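Local coordinates for carboxysome shell vertex protein CcmL (Gloeobacter violaceus, PDB 4JW0) that probably forms the pentameric vertices of the carboxysome shell, the polyhedral compartment that encloses RuBisCO, at residues G21-L29 and Q39-A49. Residues are numbered along the deposited sequence; the frame is centred on the assembly and turned at random.
Sequences GVKFLLLQL and QYEVAADGVGA
Leu25 pairs with Ala43, and Leu27 with Glu41, as the hydrogen-bonded pairs of two antiparallel strands. Each pair is joined by two backbone hydrogen bonds; the straightest, Leu25 N to Ala43 O, is 2.8 Å long with 175° at the hydrogen. Leu29 N to Gln39 O (3.0 Å) and Asp45 N to Lys23 O extend the pairing at the two ends. Beyond the latter, one water accepts from Lys23 N and donates to Asp45 O.

On the face of Phe24, Leu26, Tyr40 and Val42, the Leu26 and Tyr40 side chains cross obliquely, Leu26 CD1 coming 3.5 Å from Tyr40 CD2; with CG anti to the backbone N (chi1 172°), Leu26 reaches across to it. Phe24 CB meets Val42 CG1 at 3.7 Å. On the other face, Leu27 CD1 rests on Ala43 CB.

The Asp45 carboxylate folds the chain beyond the strand. Its OD1 takes Val47 N, in an Asx turn, and Gly48 N from the same face of its plane, while OD2 receives Ala49 N on the syn side at 2.8 Å. Leu25 CD1 lies against the carboxylate, 3.3 Å from Asp45 OD2. With alanine in place of Asp45, these three backbone N-H groups would probably lose their acceptor and the turn would be free to shift, taking Ala49 CB from its place 4.0 Å from Leu25 CD1.

Within the OB-fold sheet, strand 24-30 lies between 39-44 and 2-11, and backbone hydrogen bonds of Phe24, Leu26 and Gln28 tie it to 2-11. Leu27 packs on Val55 and Phe57 of strand 54-59, Ala43 on Ala76 and Val78 of strand 76-81, and Glu41 forms a salt bridge with Arg59. Strand 39-44 also faces a neighbouring subunit, where Tyr40 OH bonds Ile30 O and Glu41 OE2 bonds Met1 N of that subunit.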
ATOM      1  N   GLY A  21      -6.951  -8.583 -23.396  1.00 33.47           N
ATOM      2  CA  GLY A  21      -6.111  -7.686 -24.167  1.00 35.88           C
ATOM      3  C   GLY A  21      -4.883  -7.211 -23.413  1.00 32.74           C
ATOM      4  O   GLY A  21      -3.949  -6.661 -24.003  1.00 36.66           O
ATOM      5  N   VAL A  22      -4.880  -7.417 -22.102  1.00 32.35           N
ATOM      6  CA  VAL A  22      -3.805  -6.914 -21.259  1.00 29.16           C
ATOM      7  C   VAL A  22      -2.616  -7.868 -21.263  1.00 26.52           C
ATOM      8  O   VAL A  22      -2.769  -9.059 -21.018  1.00 29.17           O
ATOM      9  CB  VAL A  22      -4.292  -6.724 -19.818  1.00 30.98           C
ATOM     10  CG1 VAL A  22      -3.175  -6.177 -18.945  1.00 29.92           C
ATOM     11  CG2 VAL A  22      -5.503  -5.804 -19.789  1.00 33.47           C
ATOM     12  N   LYS A  23      -1.433  -7.337 -21.553  1.00 24.51           N
ATOM     13  CA  LYS A  23      -0.211  -8.117 -21.478  1.00 26.13           C
ATOM     14  C   LYS A  23       0.379  -8.011 -20.078  1.00 28.66           C
ATOM     15  O   LYS A  23       0.527  -6.916 -19.535  1.00 24.71           O
ATOM     16  CB  LYS A  23       0.801  -7.633 -22.515  1.00 28.98           C
ATOM     17  CG  LYS A  23       2.042  -8.502 -22.608  1.00 44.11           C
ATOM     18  CD  LYS A  23       2.984  -8.018 -23.699  1.00 58.43           C
ATOM     19  CE  LYS A  23       4.251  -8.861 -23.738  1.00 51.50           C
ATOM     20  NZ  LYS A  23       3.936 -10.311 -23.647  1.00 71.11           N
ATOM     21  N   PHE A  24       0.707  -9.157 -19.494  1.00 24.05           N
ATOM     22  CA  PHE A  24       1.240  -9.201 -18.138  1.00 23.24           C
ATOM     23  C   PHE A  24       2.731  -9.483 -18.169  1.00 24.62           C
ATOM     24  O   PHE A  24       3.154 -10.529 -18.661  1.00 28.35           O
ATOM     25  CB  PHE A  24       0.548 -10.294 -17.318  1.00 20.82           C
ATOM     26  CG  PHE A  24      -0.945 -10.138 -17.216  1.00 24.24           C
ATOM     27  CD1 PHE A  24      -1.505  -9.054 -16.551  1.00 28.05           C
ATOM     28  CD2 PHE A  24      -1.791 -11.092 -17.757  1.00 24.22           C
ATOM     29  CE1 PHE A  24      -2.875  -8.921 -16.445  1.00 31.95           C
ATOM     30  CE2 PHE A  24      -3.164 -10.961 -17.650  1.00 30.55           C
ATOM     31  CZ  PHE A  24      -3.705  -9.875 -17.000  1.00 27.25           C
ATOM     32  N   LEU A  25       3.528  -8.560 -17.638  1.00 18.24           N
ATOM     33  CA  LEU A  25       4.969  -8.769 -17.550  1.00 19.06           C
ATOM     34  C   LEU A  25       5.393  -9.090 -16.130  1.00 23.09           C
ATOM     35  O   LEU A  25       4.978  -8.430 -15.188  1.00 21.54           O
ATOM     36  CB  LEU A  25       5.738  -7.527 -18.010  1.00 25.19           C
ATOM     37  CG  LEU A  25       5.745  -7.186 -19.494  1.00 27.81           C
ATOM     38  CD1 LEU A  25       6.651  -5.988 -19.730  1.00 24.50           C
ATOM     39  CD2 LEU A  25       6.184  -8.373 -20.329  1.00 28.89           C
ATOM     40  N   LEU A  26       6.235 -10.106 -15.991  1.00 21.95           N
ATOM     41  CA  LEU A  26       6.877 -10.400 -14.725  1.00 19.22           C
ATOM     42  C   LEU A  26       8.092  -9.494 -14.567  1.00 23.40           C
ATOM     43  O   LEU A  26       9.030  -9.552 -15.360  1.00 22.19           O
ATOM     44  CB  LEU A  26       7.301 -11.866 -14.678  1.00 23.73           C
ATOM     45  CG  LEU A  26       8.150 -12.283 -13.482  1.00 29.67           C
ATOM     46  CD1 LEU A  26       7.313 -12.246 -12.220  1.00 25.79           C
ATOM     47  CD2 LEU A  26       8.740 -13.662 -13.711  1.00 30.18           C
ATOM     48  N   LEU A  27       8.062  -8.653 -13.539  1.00 20.40           N
ATOM     49  CA  LEU A  27       9.136  -7.709 -13.271  1.00 20.51           C
ATOM     50  C   LEU A  27       9.888  -8.101 -12.015  1.00 23.26           C
ATOM     51  O   LEU A  27       9.280  -8.396 -10.985  1.00 22.52           O
ATOM     52  CB  LEU A  27       8.579  -6.295 -13.068  1.00 22.49           C
ATOM     53  CG  LEU A  27       7.685  -5.683 -14.148  1.00 18.77           C
ATOM     54  CD1 LEU A  27       7.303  -4.272 -13.746  1.00 20.89           C
ATOM     55  CD2 LEU A  27       8.385  -5.684 -15.499  1.00 19.64           C
ATOM     56  N   GLN A  28      11.213  -8.085 -12.093  1.00 20.78           N
ATOM     57  CA  GLN A  28      12.042  -8.256 -10.909  1.00 21.19           C
ATOM     58  C   GLN A  28      12.471  -6.898 -10.378  1.00 15.87           C
ATOM     59  O   GLN A  28      12.969  -6.062 -11.128  1.00 20.30           O
ATOM     60  CB  GLN A  28      13.279  -9.094 -11.231  1.00 18.67           C
ATOM     61  CG  GLN A  28      14.215  -9.252 -10.055  1.00 20.60           C
ATOM     62  CD  GLN A  28      15.372 -10.192 -10.350  1.00 27.55           C
ATOM     63  OE1 GLN A  28      15.771 -10.365 -11.500  1.00 26.90           O
ATOM     64  NE2 GLN A  28      15.912 -10.800  -9.309  1.00 24.02           N
ATOM     65  N   LEU A  29      12.281  -6.676  -9.083  1.00 17.92           N
ATOM     66  CA  LEU A  29      12.660  -5.405  -8.485  1.00 20.32           C
ATOM     67  C   LEU A  29      14.165  -5.200  -8.547  1.00 24.02           C
ATOM     68  O   LEU A  29      14.952  -6.145  -8.400  1.00 21.64           O
ATOM     69  CB  LEU A  29      12.186  -5.314  -7.036  1.00 19.12           C
ATOM     70  CG  LEU A  29      10.745  -4.848  -6.787  1.00 26.64           C
ATOM     71  CD1 LEU A  29      10.623  -3.358  -7.040  1.00 29.28           C
ATOM     72  CD2 LEU A  29       9.759  -5.622  -7.647  1.00 24.00           C
ATOM     73  N   GLN A  39      12.443  -9.843  -4.843  1.00 25.84           N
ATOM     74  CA  GLN A  39      11.055  -9.415  -5.016  1.00 22.02           C
ATOM     75  C   GLN A  39      10.635  -9.256  -6.482  1.00 23.02           C
ATOM     76  O   GLN A  39      11.442  -8.910  -7.337  1.00 21.41           O
ATOM     77  CB  GLN A  39      10.834  -8.092  -4.283  1.00 26.15           C
ATOM     78  CG  GLN A  39      10.801  -8.214  -2.766  1.00 37.25           C
ATOM     79  CD  GLN A  39      12.157  -8.540  -2.159  1.00 53.64           C
ATOM     80  OE1 GLN A  39      13.190  -8.042  -2.607  1.00 45.41           O
ATOM     81  NE2 GLN A  39      12.156  -9.379  -1.125  1.00 55.00           N
ATOM     82  N   TYR A  40       9.356  -9.490  -6.757  1.00 20.52           N
ATOM     83  CA  TYR A  40       8.812  -9.329  -8.104  1.00 17.46           C
ATOM     84  C   TYR A  40       7.424  -8.672  -8.069  1.00 19.67           C
ATOM     85  O   TYR A  40       6.765  -8.604  -7.027  1.00 21.87           O
ATOM     86  CB  TYR A  40       8.706 -10.690  -8.799  1.00 19.69           C
ATOM     87  CG  TYR A  40       7.515 -11.487  -8.325  1.00 20.21           C
ATOM     88  CD1 TYR A  40       7.610 -12.315  -7.211  1.00 23.52           C
ATOM     89  CD2 TYR A  40       6.292 -11.391  -8.971  1.00 21.79           C
ATOM     90  CE1 TYR A  40       6.520 -13.033  -6.761  1.00 20.55           C
ATOM     91  CE2 TYR A  40       5.193 -12.109  -8.529  1.00 24.46           C
ATOM     92  CZ  TYR A  40       5.316 -12.925  -7.419  1.00 24.19           C
ATOM     93  OH  TYR A  40       4.228 -13.635  -6.966  1.00 23.55           O
ATOM     94  N   GLU A  41       6.994  -8.194  -9.228  1.00 17.54           N
ATOM     95  CA  GLU A  41       5.639  -7.695  -9.419  1.00 18.89           C
ATOM     96  C   GLU A  41       5.227  -8.065 -10.829  1.00 19.92           C
ATOM     97  O   GLU A  41       6.059  -8.050 -11.741  1.00 22.72           O
ATOM     98  CB  GLU A  41       5.586  -6.170  -9.250  1.00 20.42           C
ATOM     99  CG  GLU A  41       4.167  -5.581  -9.251  1.00 23.09           C
ATOM    100  CD  GLU A  41       3.472  -5.693  -7.891  1.00 27.93           C
ATOM    101  OE1 GLU A  41       4.172  -5.792  -6.863  1.00 34.52           O
ATOM    102  OE2 GLU A  41       2.222  -5.678  -7.842  1.00 31.08           O
ATOM    103  N   VAL A  42       3.962  -8.425 -11.015  1.00 17.34           N
ATOM    104  CA  VAL A  42       3.427  -8.617 -12.358  1.00 19.15           C
ATOM    105  C   VAL A  42       2.662  -7.356 -12.741  1.00 17.65           C
ATOM    106  O   VAL A  42       1.751  -6.928 -12.031  1.00 20.62           O
ATOM    107  CB  VAL A  42       2.515  -9.854 -12.456  1.00 20.38           C
ATOM    108  CG1 VAL A  42       1.994 -10.015 -13.870  1.00 18.86           C
ATOM    109  CG2 VAL A  42       3.269 -11.106 -12.025  1.00 22.42           C
ATOM    110  N   ALA A  43       3.052  -6.751 -13.855  1.00 19.30           N
ATOM    111  CA  ALA A  43       2.508  -5.466 -14.254  1.00 18.89           C
ATOM    112  C   ALA A  43       1.898  -5.509 -15.647  1.00 22.38           C
ATOM    113  O   ALA A  43       2.367  -6.230 -16.529  1.00 21.85           O
ATOM    114  CB  ALA A  43       3.594  -4.401 -14.186  1.00 20.06           C
ATOM    115  N   ALA A  44       0.840  -4.732 -15.836  1.00 19.38           N
ATOM    116  CA  ALA A  44       0.270  -4.529 -17.156  1.00 24.66           C
ATOM    117  C   ALA A  44       1.231  -3.689 -17.987  1.00 22.35           C
ATOM    118  O   ALA A  44       1.753  -2.675 -17.515  1.00 21.67           O
ATOM    119  CB  ALA A  44      -1.073  -3.840 -17.052  1.00 22.16           C
ATOM    120  N   ASP A  45       1.457  -4.108 -19.227  1.00 21.30           N
ATOM    121  CA  ASP A  45       2.393  -3.416 -20.103  1.00 19.76           C
ATOM    122  C   ASP A  45       1.731  -2.946 -21.386  1.00 25.69           C
ATOM    123  O   ASP A  45       1.492  -3.740 -22.301  1.00 22.84           O
ATOM    124  CB  ASP A  45       3.580  -4.307 -20.460  1.00 21.72           C
ATOM    125  CG  ASP A  45       4.584  -3.599 -21.366  1.00 28.83           C
ATOM    126  OD1 ASP A  45       4.673  -2.351 -21.300  1.00 24.14           O
ATOM    127  OD2 ASP A  45       5.282  -4.281 -22.149  1.00 26.78           O
ATOM    128  N   GLY A  46       1.452  -1.648 -21.448  1.00 24.90           N
ATOM    129  CA  GLY A  46       0.968  -1.018 -22.662  1.00 24.27           C
ATOM    130  C   GLY A  46       2.060  -0.198 -23.324  1.00 28.12           C
ATOM    131  O   GLY A  46       1.818   0.484 -24.325  1.00 26.29           O
ATOM    132  N   VAL A  47       3.268  -0.263 -22.769  1.00 21.65           N
ATOM    133  CA  VAL A  47       4.410   0.441 -23.340  1.00 23.29           C
ATOM    134  C   VAL A  47       5.115  -0.434 -24.376  1.00 26.03           C
ATOM    135  O   VAL A  47       5.455   0.025 -25.468  1.00 29.52           O
ATOM    136  CB  VAL A  47       5.408   0.858 -22.254  1.00 30.01           C
ATOM    137  CG1 VAL A  47       6.643   1.496 -22.878  1.00 24.84           C
ATOM    138  CG2 VAL A  47       4.748   1.828 -21.283  1.00 23.84           C
ATOM    139  N   GLY A  48       5.321  -1.699 -24.030  1.00 21.37           N
ATOM    140  CA  GLY A  48       5.976  -2.640 -24.924  1.00 23.34           C
ATOM    141  C   GLY A  48       7.428  -2.845 -24.544  1.00 27.84           C
ATOM    142  O   GLY A  48       8.330  -2.462 -25.283  1.00 29.50           O
ATOM    143  N   ALA A  49       7.656  -3.456 -23.384  1.00 25.20           N
ATOM    144  CA  ALA A  49       9.006  -3.663 -22.880  1.00 27.89           C
ATOM    145  C   ALA A  49       9.461  -5.097 -23.111  1.00 27.64           C
ATOM    146  O   ALA A  49       8.698  -6.042 -22.923  1.00 27.95           O
ATOM    147  CB  ALA A  49       9.076  -3.322 -21.398  1.00 22.31           C
TER
HETATM  148  O   HOH W   1      -1.207  -4.479 -22.018  1.00 31.76           O